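Local coordinates for secreted protein (Streptomyces lividans TK24, PDB 5LXZ) that probably works as a copper radical oxidase of the galactose oxidase-like AA5 family, using a mononuclear copper site to oxidise its substrate, at residues A[42-47]-A[76-80]. The protein carries 1 engineered substitution. Sequence-based numbering, arbitrary orientation.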
loop_
_atom_site.group_PDB
_atom_site.type_symbol
_atom_site.label_atom_id
_atom_site.label_comp_id
_atom_site.label_asym_id
_atom_site.label_seq_id
_atom_site.Cartn_x
_atom_site.Cartn_y
_atom_site.Cartn_z
ATOM N N VAL A 42 -11.508 2.571 6.050
ATOM C CA VAL A 42 -12.093 3.025 4.806
ATOM C C VAL A 42 -12.379 1.836 3.901
ATOM O O VAL A 42 -11.507 1.026 3.608
ATOM C CB VAL A 42 -11.204 4.033 4.059
ATOM C CG1 VAL A 42 -11.923 4.575 2.844
ATOM C CG2 VAL A 42 -10.775 5.166 4.971
ATOM N N ALA A 43 -13.643 1.734 3.515
ATOM C CA ALA A 43 -14.067 0.773 2.551
ATOM C C ALA A 43 -14.291 1.381 1.187
ATOM O O ALA A 43 -14.056 0.726 0.195
ATOM C CB ALA A 43 -15.364 0.118 3.027
ATOM N N GLY A 44 -14.789 2.611 1.120
ATOM C CA GLY A 44 -15.328 3.083 -0.150
ATOM C C GLY A 44 -16.454 2.140 -0.545
ATOM O O GLY A 44 -17.239 1.737 0.320
ATOM N N SER A 45 -16.513 1.766 -1.815
ATOM C CA SER A 45 -17.490 0.785 -2.255
ATOM C C SER A 45 -17.091 -0.642 -1.893
ATOM O O SER A 45 -17.864 -1.574 -2.083
ATOM C CB SER A 45 -17.736 0.898 -3.750
ATOM O OG SER A 45 -16.523 0.700 -4.452
ATOM N N GLY A 46 -15.887 -0.832 -1.360
ATOM C CA GLY A 46 -15.529 -2.098 -0.730
ATOM C C GLY A 46 -15.198 -3.203 -1.713
ATOM O O GLY A 46 -15.295 -4.392 -1.360
ATOM N N ASN A 47 -14.791 -2.856 -2.932
ATOM C CA ASN A 47 -14.614 -3.814 -4.003
ATOM C C ASN A 47 -15.862 -4.693 -4.175
ATOM O O ASN A 47 -15.781 -5.913 -4.260
ATOM C CB ASN A 47 -13.375 -4.681 -3.800
ATOM C CG ASN A 47 -12.950 -5.391 -5.078
ATOM O OD1 ASN A 47 -13.231 -4.939 -6.191
ATOM N ND2 ASN A 47 -12.252 -6.483 -4.943
ATOM N N SER A 76 -16.795 10.151 -1.832
ATOM C CA SER A 76 -16.336 9.590 -3.103
ATOM C C SER A 76 -15.918 8.155 -2.848
ATOM O O SER A 76 -15.805 7.754 -1.703
ATOM C CB SER A 76 -15.098 10.351 -3.643
ATOM O OG SER A 76 -15.458 11.673 -3.911
ATOM N N ASP A 77 -15.649 7.432 -3.920
ATOM C CA ASP A 77 -15.211 6.049 -3.785
ATOM C C ASP A 77 -13.720 6.006 -3.431
ATOM O O ASP A 77 -12.880 5.857 -4.319
ATOM C CB ASP A 77 -15.487 5.196 -5.013
ATOM C CG ASP A 77 -15.517 3.734 -4.674
ATOM O OD1 ASP A 77 -15.103 3.414 -3.541
ATOM O OD2 ASP A 77 -15.975 2.902 -5.493
ATOM N N LEU A 78 -13.462 6.053 -2.131
ATOM C CA LEU A 78 -12.090 6.132 -1.582
ATOM C C LEU A 78 -11.382 4.807 -1.481
ATOM O O LEU A 78 -10.263 4.737 -1.003
ATOM C CB LEU A 78 -12.106 6.820 -0.246
ATOM C CG LEU A 78 -12.669 8.218 -0.309
ATOM C CD1 LEU A 78 -12.582 8.826 1.078
ATOM C CD2 LEU A 78 -12.018 9.082 -1.383
ATOM N N PHE A 79 -12.002 3.764 -1.978
ATOM C CA PHE A 79 -11.336 2.522 -2.251
ATOM C C PHE A 79 -10.278 2.872 -3.318
ATOM O O PHE A 79 -10.553 3.636 -4.195
ATOM C CB PHE A 79 -12.472 1.560 -2.746
ATOM C CG PHE A 79 -12.028 0.336 -3.462
ATOM C CD1 PHE A 79 -10.957 -0.412 -3.031
ATOM C CD2 PHE A 79 -12.751 -0.100 -4.591
ATOM C CE1 PHE A 79 -10.589 -1.561 -3.700
ATOM C CE2 PHE A 79 -12.372 -1.212 -5.275
ATOM C CZ PHE A 79 -11.293 -1.961 -4.824
ATOM N N CYS A 80 -9.094 2.322 -3.274
ATOM C CA CYS A 80 -8.101 2.649 -4.358
ATOM C C CYS A 80 -7.396 3.991 -4.188
ATOM O O CYS A 80 -6.784 4.483 -5.127
ATOM C CB CYS A 80 -8.674 2.668 -5.823
ATOM S SG CYS A 80 -9.674 1.298 -6.460
#
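Asp77 reaches across to Ser45 at a type II' beta turn, Ala43 to Gly46, which closes strand 39-44 of one blade of the beta-propeller; segment 76-80 belongs to the linker running on to strand 81-85 of the next. The chi1 of Asp77 (-158°) places CG opposite the backbone N, which brings both carboxylate oxygens up to the N and OG of Ser45. Ser45 N donates to Asp77 OD1 at 2.8 Å, arriving from above the carboxylate plane, 38° out of it. Ser45 OG gives Asp77 OD2 a very short bond of 2.5 Å, and also pairs with Tyr100 OH. Asp77 OD1 additionally receives a weak bond from Phe79 N, tying the carboxylate back to its own loop. Were Asp77 replaced by an alanine, Ser45 N would probably lose its acceptor and Ser45 OG would be left with Tyr100 as its partner, the turn no longer held to the loop by this carboxylate. Gly44, at positive phi, is closely placed: its CA lies 3.4 Å from Asp77 OD1, where a beta carbon would clash. Apolar packing continues the contact at the strand end, Val42 CG1 lying 3.8 Å from Leu78 CB as the two side chains cross obliquely, both also touching Tyr236.

Phe79 lays its ring against Asn47. It sits beside a copper ion and meets the copper ligand His461 with planes nearly perpendicular, while Tyr100 packs edge-to-face. Cys80 and the copper ligand Tyr248 lie together, consistent with the Tyr-Cys pair that is cross-linked in galactose oxidase. Asn47 turns its ND2 to Asp478, its amide plane tilted 36° from the Phe79 ring. Asn47 N stands 3.7 Å above one face of the Phe79 ring, offset toward the rim, and Asn47 CB comes to 3.6 Å from Phe79 CZ.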